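Local coordinates for tRNA threonylcarbamoyladenosine biosynthesis protein TsaE (Haemophilus influenzae, PDB 1HTW), which is required for formation of the threonylcarbamoyl group on adenosine 37 of tRNAs that read codons beginning with adenine, and binds ATP and magnesium, at residues Q6-E11 and L15-K20; V36-D41 and T48-M53; V129-D132 and A137-I140. All coordinates share one frame; numbering follows the deposited sequence.

Contact 1 of 3, residues Q6-E11 and L15-K20. With ADP (adenosine-5'-diphosphate), chain H.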
loop_
_atom_site.group_PDB
_atom_site.type_symbol
_atom_site.label_atom_id
_atom_site.label_comp_id
_atom_site.label_asym_id
_atom_site.label_seq_id
_atom_site.Cartn_x
_atom_site.Cartn_y
_atom_site.Cartn_z
ATOM N N GLN A 6 2.836 -12.001 -10.003
ATOM C CA GLN A 6 1.538 -11.944 -10.622
ATOM C C GLN A 6 1.465 -11.025 -11.825
ATOM O O GLN A 6 1.814 -9.864 -11.740
ATOM C CB GLN A 6 0.547 -11.350 -9.540
ATOM C CG GLN A 6 -0.863 -11.231 -10.093
ATOM C CD GLN A 6 -1.606 -12.551 -10.110
ATOM O OE1 GLN A 6 -1.453 -13.400 -9.221
ATOM N NE2 GLN A 6 -2.235 -12.839 -11.250
ATOM N N TYR A 7 1.112 -11.659 -12.950
ATOM C CA TYR A 7 0.949 -10.892 -14.202
ATOM C C TYR A 7 -0.408 -10.183 -14.160
ATOM O O TYR A 7 -1.447 -10.717 -13.699
ATOM C CB TYR A 7 0.985 -11.915 -15.385
ATOM C CG TYR A 7 0.681 -11.304 -16.736
ATOM C CD1 TYR A 7 1.472 -10.228 -17.145
ATOM C CD2 TYR A 7 -0.165 -11.908 -17.639
ATOM C CE1 TYR A 7 1.272 -9.677 -18.414
ATOM C CE2 TYR A 7 -0.333 -11.400 -18.928
ATOM C CZ TYR A 7 0.389 -10.264 -19.264
ATOM O OH TYR A 7 0.296 -9.767 -20.561
ATOM N N ILE A 8 -0.364 -8.962 -14.538
ATOM C CA ILE A 8 -1.560 -8.049 -14.541
ATOM C C ILE A 8 -1.699 -7.495 -15.987
ATOM O O ILE A 8 -1.027 -6.534 -16.329
ATOM C CB ILE A 8 -1.189 -6.883 -13.621
ATOM C CG1 ILE A 8 -0.965 -7.372 -12.178
ATOM C CG2 ILE A 8 -2.368 -5.882 -13.677
ATOM C CD1 ILE A 8 -2.155 -8.085 -11.521
ATOM N N PRO A 9 -2.495 -8.191 -16.762
ATOM C CA PRO A 9 -2.551 -7.882 -18.218
ATOM C C PRO A 9 -3.101 -6.552 -18.603
ATOM O O PRO A 9 -2.826 -6.000 -19.683
ATOM C CB PRO A 9 -3.383 -9.034 -18.776
ATOM C CG PRO A 9 -4.071 -9.669 -17.668
ATOM C CD PRO A 9 -3.253 -9.386 -16.421
ATOM N N ASP A 10 -3.901 -5.891 -17.732
ATOM C CA ASP A 10 -4.510 -4.620 -18.087
ATOM C C ASP A 10 -5.026 -3.936 -16.820
ATOM O O ASP A 10 -4.841 -4.501 -15.717
ATOM C CB ASP A 10 -5.730 -4.931 -18.993
ATOM C CG ASP A 10 -6.561 -6.079 -18.492
ATOM O OD1 ASP A 10 -6.992 -6.101 -17.307
ATOM O OD2 ASP A 10 -6.801 -7.043 -19.262
ATOM N N GLU A 11 -5.450 -2.697 -16.991
ATOM C CA GLU A 11 -5.865 -1.936 -15.806
ATOM C C GLU A 11 -6.993 -2.566 -15.035
ATOM O O GLU A 11 -6.909 -2.475 -13.768
ATOM C CB GLU A 11 -6.164 -0.491 -16.246
ATOM C CG GLU A 11 -6.464 0.384 -15.021
ATOM C CD GLU A 11 -6.433 1.859 -15.334
ATOM O OE1 GLU A 11 -5.755 2.243 -16.309
ATOM O OE2 GLU A 11 -7.109 2.621 -14.605
ATOM N N LEU A 15 -6.996 -3.416 -10.898
ATOM C CA LEU A 15 -8.048 -3.070 -9.885
ATOM C C LEU A 15 -8.595 -4.307 -9.197
ATOM O O LEU A 15 -8.689 -4.232 -7.918
ATOM C CB LEU A 15 -9.129 -2.302 -10.632
ATOM C CG LEU A 15 -8.730 -0.979 -11.266
ATOM C CD1 LEU A 15 -9.886 -0.446 -12.130
ATOM C CD2 LEU A 15 -8.206 0.036 -10.287
ATOM N N ARG A 16 -8.821 -5.397 -9.845
ATOM C CA ARG A 16 -9.259 -6.656 -9.271
ATOM C C ARG A 16 -8.202 -7.189 -8.317
ATOM O O ARG A 16 -8.540 -7.705 -7.225
ATOM C CB ARG A 16 -9.524 -7.682 -10.379
ATOM C CG ARG A 16 -9.944 -9.066 -9.857
ATOM C CD ARG A 16 -10.249 -9.989 -11.043
ATOM N NE ARG A 16 -10.360 -11.379 -10.650
ATOM C CZ ARG A 16 -9.685 -12.412 -11.150
ATOM N NH1 ARG A 16 -8.762 -12.239 -12.085
ATOM N NH2 ARG A 16 -9.944 -13.635 -10.705
ATOM N N PHE A 17 -6.917 -7.076 -8.682
ATOM C CA PHE A 17 -5.883 -7.534 -7.771
ATOM C C PHE A 17 -5.799 -6.655 -6.531
ATOM O O PHE A 17 -5.739 -7.172 -5.416
ATOM C CB PHE A 17 -4.480 -7.495 -8.486
ATOM C CG PHE A 17 -3.405 -8.010 -7.545
ATOM C CD1 PHE A 17 -3.154 -9.388 -7.510
ATOM C CD2 PHE A 17 -2.694 -7.154 -6.755
ATOM C CE1 PHE A 17 -2.162 -9.850 -6.626
ATOM C CE2 PHE A 17 -1.756 -7.615 -5.853
ATOM C CZ PHE A 17 -1.483 -8.988 -5.822
ATOM N N GLY A 18 -6.002 -5.327 -6.694
ATOM C CA GLY A 18 -6.025 -4.477 -5.493
ATOM C C GLY A 18 -7.199 -4.884 -4.564
ATOM O O GLY A 18 -7.002 -4.925 -3.341
ATOM N N LYS A 19 -8.335 -5.167 -5.142
ATOM C CA LYS A 19 -9.531 -5.490 -4.292
ATOM C C LYS A 19 -9.205 -6.797 -3.516
ATOM O O LYS A 19 -9.376 -6.849 -2.295
ATOM C CB LYS A 19 -10.762 -5.707 -5.117
ATOM C CG LYS A 19 -11.992 -6.123 -4.249
ATOM C CD LYS A 19 -13.224 -6.352 -5.081
ATOM C CE LYS A 19 -14.346 -7.021 -4.295
ATOM N NZ LYS A 19 -14.692 -6.298 -3.030
ATOM N N LYS A 20 -8.668 -7.775 -4.242
ATOM C CA LYS A 20 -8.327 -9.064 -3.552
ATOM C C LYS A 20 -7.270 -8.848 -2.488
ATOM O O LYS A 20 -7.462 -9.370 -1.360
ATOM C CB LYS A 20 -7.855 -10.097 -4.579
ATOM C CG LYS A 20 -7.419 -11.427 -3.967
ATOM C CD LYS A 20 -6.927 -12.422 -5.004
ATOM C CE LYS A 20 -7.062 -13.866 -4.477
ATOM N NZ LYS A 20 -5.715 -14.414 -4.159
HETATM P PB ADP H . 2.304 5.596 -10.173
HETATM O O1B ADP H . 1.551 5.963 -8.889
HETATM O O2B ADP H . 3.182 4.429 -10.007
HETATM O O3B ADP H . 3.102 6.893 -10.628
HETATM P PA ADP H . -0.250 5.770 -11.534
HETATM O O1A ADP H . -0.544 7.189 -11.167
HETATM O O2A ADP H . -1.169 4.759 -10.969
HETATM O O3A ADP H . 1.269 5.402 -11.291
HETATM O "O5'" ADP H . -0.351 5.693 -13.133
HETATM C "C5'" ADP H . -0.553 4.514 -13.868
HETATM C "C4'" ADP H . -1.001 4.931 -15.296
HETATM O "O4'" ADP H . -0.889 3.805 -16.162
HETATM C "C3'" ADP H . -2.433 5.415 -15.351
HETATM O "O3'" ADP H . -2.550 6.561 -16.251
HETATM C "C2'" ADP H . -3.149 4.156 -15.800
HETATM O "O2'" ADP H . -4.417 4.375 -16.385
HETATM C "C1'" ADP H . -2.108 3.477 -16.718
HETATM N N9 ADP H . -2.247 2.044 -16.776
HETATM C C8 ADP H . -2.310 1.280 -17.907
HETATM N N7 ADP H . -2.338 0.000 -17.757
HETATM C C5 ADP H . -2.302 -0.129 -16.439
HETATM C C6 ADP H . -2.246 -1.305 -15.731
HETATM N N6 ADP H . -2.212 -2.522 -16.254
HETATM N N1 ADP H . -2.088 -1.148 -14.385
HETATM C C2 ADP H . -2.026 0.080 -13.844
HETATM N N3 ADP H . -2.024 1.283 -14.455
HETATM C C4 ADP H . -2.209 1.066 -15.780
#
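Phe17 forms the tight side of this contact, receiving two side chains from the strand residues. Ile8 comes in at about a right angle, its CD1 methyl 3.9 Å from Phe17 CB, while the aliphatic stem of Gln6 reaches the ring itself, with Gln6 CG 3.9 Å from Phe17 CD1. Beyond that stem Gln6 bends (chi2 79°), and its amide folds back so that NE2 makes a weak bond to Tyr7 O. The Phe17 ring also meets that of Phe156, the two planes nearly parallel. Strand 3-8 is an edge strand of the mixed sheet of this P-loop-type NTPase, and it passes almost directly into helix 11-28, with Asp10 as N-cap; the helical bond from Leu15 N to Glu11 O measures 3.0 Å and ties the two segments together there. Glu11 serves the nucleotide instead. With CG opposite the backbone N (chi1 -174°) and the chain extended, OE1 accepts a 2.5 Å hydrogen bond from ADP O2', while CB lies over one face of the adenine, 3.9 Å from ADP C5. A salt bridge from its other oxygen, OE2, to Arg51 fixes the carboxylate between ribose and helix 46-56. The solvent side is looser: Arg16, Lys19 and Lys20 are exposed on the helix, with Lys19 NZ bonded to Gly56 O, and Tyr7 and Pro9 are exposed on the other segment.

Contact 2 of 3, residues V36-D41 and T48-M53. With NA (sodium ion), chain F; MG (magnesium ion), chain E; ADP (adenosine-5'-diphosphate), chain H.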
loop_
_atom_site.group_PDB
_atom_site.type_symbol
_atom_site.label_atom_id
_atom_site.label_comp_id
_atom_site.label_asym_id
_atom_site.label_seq_id
_atom_site.Cartn_x
_atom_site.Cartn_y
_atom_site.Cartn_z
ATOM N N VAL A 36 2.567 -1.308 4.007
ATOM C CA VAL A 36 2.713 -1.816 2.629
ATOM C C VAL A 36 3.535 -0.756 1.871
ATOM O O VAL A 36 3.030 0.348 1.678
ATOM C CB VAL A 36 1.360 -1.960 1.972
ATOM C CG1 VAL A 36 1.512 -2.667 0.588
ATOM C CG2 VAL A 36 0.442 -2.947 2.788
ATOM N N TYR A 37 4.701 -1.167 1.362
ATOM C CA TYR A 37 5.495 -0.227 0.558
ATOM C C TYR A 37 5.236 -0.538 -0.912
ATOM O O TYR A 37 5.429 -1.670 -1.328
ATOM C CB TYR A 37 6.979 -0.480 0.816
ATOM C CG TYR A 37 7.530 -0.017 2.151
ATOM C CD1 TYR A 37 6.727 0.395 3.209
ATOM C CD2 TYR A 37 8.901 -0.053 2.328
ATOM C CE1 TYR A 37 7.311 0.777 4.426
ATOM C CE2 TYR A 37 9.487 0.332 3.519
ATOM C CZ TYR A 37 8.680 0.740 4.550
ATOM O OH TYR A 37 9.303 1.122 5.737
ATOM N N LEU A 38 4.744 0.475 -1.662
ATOM C CA LEU A 38 4.414 0.327 -3.059
ATOM C C LEU A 38 5.562 0.941 -3.895
ATOM O O LEU A 38 5.886 2.104 -3.750
ATOM C CB LEU A 38 3.118 1.086 -3.421
ATOM C CG LEU A 38 1.864 0.673 -2.644
ATOM C CD1 LEU A 38 0.712 1.613 -2.956
ATOM C CD2 LEU A 38 1.553 -0.777 -2.919
ATOM N N ASN A 39 6.233 0.054 -4.637
ATOM C CA ASN A 39 7.448 0.426 -5.364
ATOM C C ASN A 39 7.262 0.221 -6.877
ATOM O O ASN A 39 6.466 -0.522 -7.379
ATOM C CB ASN A 39 8.574 -0.509 -4.903
ATOM C CG ASN A 39 8.943 -0.328 -3.434
ATOM O OD1 ASN A 39 8.898 0.812 -2.910
ATOM N ND2 ASN A 39 9.253 -1.447 -2.799
ATOM N N GLY A 40 8.006 1.095 -7.604
ATOM C CA GLY A 40 7.838 1.049 -9.076
ATOM C C GLY A 40 8.054 2.472 -9.608
ATOM O O GLY A 40 8.138 3.446 -8.879
ATOM N N ASP A 41 8.528 2.490 -10.890
ATOM C CA ASP A 41 8.799 3.810 -11.464
ATOM C C ASP A 41 7.562 4.667 -11.585
ATOM O O ASP A 41 6.426 4.224 -11.543
ATOM C CB ASP A 41 9.266 3.546 -12.947
ATOM C CG ASP A 41 10.650 2.970 -12.975
ATOM O OD1 ASP A 41 11.387 2.930 -11.991
ATOM O OD2 ASP A 41 11.033 2.534 -14.123
ATOM N N THR A 48 -2.804 3.576 -9.038
ATOM C CA THR A 48 -3.922 2.827 -9.558
ATOM C C THR A 48 -4.215 1.535 -8.721
ATOM O O THR A 48 -5.369 1.245 -8.512
ATOM C CB THR A 48 -3.661 2.340 -10.998
ATOM O OG1 THR A 48 -3.602 3.632 -11.745
ATOM C CG2 THR A 48 -4.764 1.516 -11.545
ATOM N N LEU A 49 -3.114 0.953 -8.266
ATOM C CA LEU A 49 -3.332 -0.243 -7.381
ATOM C C LEU A 49 -3.961 0.242 -6.030
ATOM O O LEU A 49 -4.920 -0.454 -5.686
ATOM C CB LEU A 49 -1.941 -0.829 -7.026
ATOM C CG LEU A 49 -1.989 -1.948 -5.966
ATOM C CD1 LEU A 49 -2.989 -3.026 -6.320
ATOM C CD2 LEU A 49 -0.589 -2.554 -5.761
ATOM N N THR A 50 -3.463 1.306 -5.543
ATOM C CA THR A 50 -4.078 1.887 -4.292
ATOM C C THR A 50 -5.551 2.168 -4.532
ATOM O O THR A 50 -6.407 1.891 -3.679
ATOM C CB THR A 50 -3.373 3.187 -3.979
ATOM O OG1 THR A 50 -2.003 2.895 -3.614
ATOM C CG2 THR A 50 -4.011 3.852 -2.715
ATOM N N ARG A 51 -5.877 2.746 -5.674
ATOM C CA ARG A 51 -7.302 2.974 -5.999
ATOM C C ARG A 51 -8.116 1.728 -6.042
ATOM O O ARG A 51 -9.239 1.614 -5.482
ATOM C CB ARG A 51 -7.405 3.845 -7.260
ATOM C CG ARG A 51 -8.795 4.005 -7.841
ATOM C CD ARG A 51 -8.709 4.915 -9.122
ATOM N NE ARG A 51 -8.762 4.217 -10.370
ATOM C CZ ARG A 51 -9.643 3.544 -11.022
ATOM N NH1 ARG A 51 -10.869 3.239 -10.563
ATOM N NH2 ARG A 51 -9.312 2.995 -12.213
ATOM N N GLY A 52 -7.632 0.653 -6.666
ATOM C CA GLY A 52 -8.350 -0.618 -6.720
ATOM C C GLY A 52 -8.503 -1.145 -5.207
ATOM O O GLY A 52 -9.529 -1.766 -5.003
ATOM N N MET A 53 -7.495 -0.968 -4.449
ATOM C CA MET A 53 -7.580 -1.477 -3.013
ATOM C C MET A 53 -8.682 -0.687 -2.288
ATOM O O MET A 53 -9.606 -1.330 -1.763
ATOM C CB MET A 53 -6.273 -1.323 -2.329
ATOM C CG MET A 53 -5.051 -2.153 -2.844
ATOM S SD MET A 53 -3.434 -1.893 -2.032
ATOM C CE MET A 53 -3.780 -2.763 -0.289
HETATM NA NA NA F . 7.272 2.786 -1.383
HETATM MG MG MG E . 10.080 4.323 -7.823
HETATM P PB ADP H . 2.304 5.596 -10.173
HETATM O O1B ADP H . 1.551 5.963 -8.889
HETATM O O2B ADP H . 3.182 4.429 -10.007
HETATM O O3B ADP H . 3.102 6.893 -10.628
HETATM P PA ADP H . -0.250 5.770 -11.534
HETATM O O1A ADP H . -0.544 7.189 -11.167
HETATM O O2A ADP H . -1.169 4.759 -10.969
HETATM O O3A ADP H . 1.269 5.402 -11.291
HETATM O "O5'" ADP H . -0.351 5.693 -13.133
HETATM C "C5'" ADP H . -0.553 4.514 -13.868
HETATM C "C4'" ADP H . -1.001 4.931 -15.296
HETATM O "O4'" ADP H . -0.889 3.805 -16.162
HETATM C "C3'" ADP H . -2.433 5.415 -15.351
HETATM O "O3'" ADP H . -2.550 6.561 -16.251
HETATM C "C2'" ADP H . -3.149 4.156 -15.800
HETATM O "O2'" ADP H . -4.417 4.375 -16.385
HETATM C "C1'" ADP H . -2.108 3.477 -16.718
HETATM N N9 ADP H . -2.247 2.044 -16.776
HETATM C C8 ADP H . -2.310 1.280 -17.907
HETATM N N7 ADP H . -2.338 0.000 -17.757
HETATM C C5 ADP H . -2.302 -0.129 -16.439
HETATM C C6 ADP H . -2.246 -1.305 -15.731
HETATM N N6 ADP H . -2.212 -2.522 -16.254
HETATM N N1 ADP H . -2.088 -1.148 -14.385
HETATM C C2 ADP H . -2.026 0.080 -13.844
HETATM N N3 ADP H . -2.024 1.283 -14.455
HETATM C C4 ADP H . -2.209 1.066 -15.780
HETATM O O HOH W 1 10.066 2.600 -6.353
HETATM O O HOH W 2 11.395 2.780 -9.258
HETATM O O HOH W 3 10.631 6.205 -9.244
HETATM O O HOH W 4 8.514 5.587 -6.427
#
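No ring or amide enters the touch between Leu38 and helix residues Leu49 and Thr50; the flat groups lie around it. The Asn39 amide puts OD1 3.0 Å from the sodium ion, which Leu38 O also binds, and its ND2 is bonded to Asn130. Thr48 CG2 approaches the adenine at C2, 3.9 Å from ADP C2. One phosphate oxygen, ADP O2A, is gripped twice by Thr48, from N and from OG1, each at 2.8 Å. Ahead of the helix, Gly40 O binds one magnesium ion at 2.4 Å, together with four waters, of which one accepts from Gly40 N and another donates to Asp41 OD1; a second magnesium ion is bound at Thr47 and Glu113. The buried touch is made by the two Leu38 methyls: Leu38 CD2 meets Leu49 CD2 at 4.0 Å, and Leu38 CD1 lies 3.1 Å from Thr50 OG1, a hydroxyl bonded to Lys46 O one helical turn back. This is the strand-loop-helix unit of a Walker A P-loop, whose loop residues bind the ADP. Strand 34-39 sits between strands 127-134 and 109-113, with Val129 packing on both Leu38 and Leu49; Thr50 touches Leu111 and Glu113, and Met53 reaches helix 11-28.

Contact 3 of 3, residues V129-D132 and A137-I140. With ADP (adenosine-5'-diphosphate), chain H.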
loop_
_atom_site.group_PDB
_atom_site.type_symbol
_atom_site.label_atom_id
_atom_site.label_comp_id
_atom_site.label_asym_id
_atom_site.label_seq_id
_atom_site.Cartn_x
_atom_site.Cartn_y
_atom_site.Cartn_z
ATOM N N VAL A 129 5.559 -4.229 -2.506
ATOM C CA VAL A 129 4.860 -4.584 -3.749
ATOM C C VAL A 129 5.684 -3.944 -4.880
ATOM O O VAL A 129 5.689 -2.709 -4.975
ATOM C CB VAL A 129 3.457 -3.912 -3.761
ATOM C CG1 VAL A 129 2.744 -4.243 -5.053
ATOM C CG2 VAL A 129 2.616 -4.447 -2.597
ATOM N N ASN A 130 6.396 -4.763 -5.665
ATOM C CA ASN A 130 7.297 -4.145 -6.677
ATOM C C ASN A 130 6.620 -4.290 -8.021
ATOM O O ASN A 130 6.327 -5.414 -8.462
ATOM C CB ASN A 130 8.612 -4.956 -6.683
ATOM C CG ASN A 130 9.425 -4.768 -5.423
ATOM O OD1 ASN A 130 9.234 -3.805 -4.689
ATOM N ND2 ASN A 130 10.320 -5.715 -5.096
ATOM N N ILE A 131 6.247 -3.187 -8.674
ATOM C CA ILE A 131 5.494 -3.230 -9.885
ATOM C C ILE A 131 6.436 -2.982 -11.106
ATOM O O ILE A 131 7.026 -1.918 -11.134
ATOM C CB ILE A 131 4.434 -2.065 -9.911
ATOM C CG1 ILE A 131 3.564 -2.189 -8.622
ATOM C CG2 ILE A 131 3.537 -2.252 -11.131
ATOM C CD1 ILE A 131 2.409 -1.142 -8.658
ATOM N N ASP A 132 6.419 -3.872 -12.057
ATOM C CA ASP A 132 7.129 -3.657 -13.352
ATOM C C ASP A 132 6.078 -3.490 -14.424
ATOM O O ASP A 132 4.885 -3.791 -14.364
ATOM C CB ASP A 132 8.025 -4.823 -13.708
ATOM C CG ASP A 132 9.125 -4.545 -14.709
ATOM O OD1 ASP A 132 9.374 -3.383 -15.116
ATOM O OD2 ASP A 132 9.855 -5.525 -15.015
ATOM N N ALA A 137 0.509 -3.423 -19.774
ATOM C CA ALA A 137 0.528 -4.606 -18.899
ATOM C C ALA A 137 1.515 -4.365 -17.776
ATOM O O ALA A 137 2.418 -3.549 -17.840
ATOM C CB ALA A 137 0.818 -5.904 -19.609
ATOM N N ARG A 138 1.368 -5.128 -16.684
ATOM C CA ARG A 138 2.237 -5.031 -15.544
ATOM C C ARG A 138 2.538 -6.433 -15.006
ATOM O O ARG A 138 1.882 -7.400 -15.324
ATOM C CB ARG A 138 1.583 -4.192 -14.368
ATOM C CG ARG A 138 1.146 -2.798 -14.786
ATOM C CD ARG A 138 2.214 -1.806 -15.037
ATOM N NE ARG A 138 1.741 -0.429 -15.297
ATOM C CZ ARG A 138 1.495 0.022 -16.525
ATOM N NH1 ARG A 138 1.713 -0.751 -17.595
ATOM N NH2 ARG A 138 1.162 1.300 -16.735
ATOM N N ASN A 139 3.543 -6.492 -14.141
ATOM C CA ASN A 139 3.810 -7.706 -13.352
ATOM C C ASN A 139 4.236 -7.213 -11.963
ATOM O O ASN A 139 5.092 -6.348 -11.795
ATOM C CB ASN A 139 4.939 -8.520 -14.029
ATOM C CG ASN A 139 4.951 -9.961 -13.496
ATOM O OD1 ASN A 139 4.196 -10.807 -13.968
ATOM N ND2 ASN A 139 5.802 -10.133 -12.505
ATOM N N ILE A 140 3.582 -7.822 -10.942
ATOM C CA ILE A 140 3.878 -7.382 -9.569
ATOM C C ILE A 140 4.529 -8.536 -8.795
ATOM O O ILE A 140 4.153 -9.665 -9.019
ATOM C CB ILE A 140 2.487 -7.136 -8.880
ATOM C CG1 ILE A 140 1.828 -5.945 -9.582
ATOM C CG2 ILE A 140 2.723 -6.922 -7.397
ATOM C CD1 ILE A 140 0.362 -5.792 -9.201
HETATM P PB ADP H . 2.304 5.596 -10.173
HETATM O O1B ADP H . 1.551 5.963 -8.889
HETATM O O2B ADP H . 3.182 4.429 -10.007
HETATM O O3B ADP H . 3.102 6.893 -10.628
HETATM P PA ADP H . -0.250 5.770 -11.534
HETATM O O1A ADP H . -0.544 7.189 -11.167
HETATM O O2A ADP H . -1.169 4.759 -10.969
HETATM O O3A ADP H . 1.269 5.402 -11.291
HETATM O "O5'" ADP H . -0.351 5.693 -13.133
HETATM C "C5'" ADP H . -0.553 4.514 -13.868
HETATM C "C4'" ADP H . -1.001 4.931 -15.296
HETATM O "O4'" ADP H . -0.889 3.805 -16.162
HETATM C "C3'" ADP H . -2.433 5.415 -15.351
HETATM O "O3'" ADP H . -2.550 6.561 -16.251
HETATM C "C2'" ADP H . -3.149 4.156 -15.800
HETATM O "O2'" ADP H . -4.417 4.375 -16.385
HETATM C "C1'" ADP H . -2.108 3.477 -16.718
HETATM N N9 ADP H . -2.247 2.044 -16.776
HETATM C C8 ADP H . -2.310 1.280 -17.907
HETATM N N7 ADP H . -2.338 0.000 -17.757
HETATM C C5 ADP H . -2.302 -0.129 -16.439
HETATM C C6 ADP H . -2.246 -1.305 -15.731
HETATM N N6 ADP H . -2.212 -2.522 -16.254
HETATM N N1 ADP H . -2.088 -1.148 -14.385
HETATM C C2 ADP H . -2.026 0.080 -13.844
HETATM N N3 ADP H . -2.024 1.283 -14.455
HETATM C C4 ADP H . -2.209 1.066 -15.780
#
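Asp132 and Asn139 exchange two backbone hydrogen bonds: Asp132 N to Asn139 O, 2.8 Å, and Asn139 N to Asp132 O, 3.0 Å. Next to this pair Arg138 NH1 bonds to Ala137 O at 2.9 Å; the oxygen lies in the guanidinium plane, although the nitrogen sits far above the plane of the carbonyl. Further bonds, from NH1 to Asp135 O and from NE to Ala44 O, fix the rotation of the group. The Arg138 chain bends at chi2 (-72°), which brings one face of the guanidinium over the adenine, Arg138 CZ being 3.8 Å from ADP C5, while Arg138 NH2 approaches ADP O4' at 3.3 Å. Segments 129-132 and 137-140 lie in the two strands of an antiparallel beta hairpin, 127-134 and 137-144, with the pocket residue Arg138 just after the turn. Beyond the hydrogen-bonded pair comes the non-hydrogen-bonded one, Ile131 with Ile140. Their side chains share a sheet face with Val129 and Arg138, and Ile140 CA makes a CA-H...O contact to Asn130 O. Val129 and Ile140 lie side by side, CG1 of Val129 3.6 Å from CG2 of Ile140, and Ile131 CG2 meets Arg138 CD at 4.1 Å. Met14 of helix 11-28 touches Ile131, Arg138 and Ile140. On the other face Asp132 is exposed and Asn139 ND2 bonds to Thr5.

How the contacts relate
The three contacts follow one another along the chain, and all reach the same mixed sheet. Centres lie about 11 Å apart for contacts 1 and 2, and about 9 Å for contacts 1 and 3 and for contacts 2 and 3. Strand 3-8 of contact 1 borders strand 137-144 of contact 3, whose hairpin partner, 127-134, borders strand 34-39 of contact 2. Helices 11-28 and 46-56 pack against each other, Gly18 on Leu49 and Met53. Each contact touches ADP: contact 1 at the ribose and one adenine face, contact 3 at the opposite adenine face, contact 2 chiefly at the alpha phosphate. All three thus contribute to one nucleotide pocket, together with the P-loop residues between the segments of contact 2.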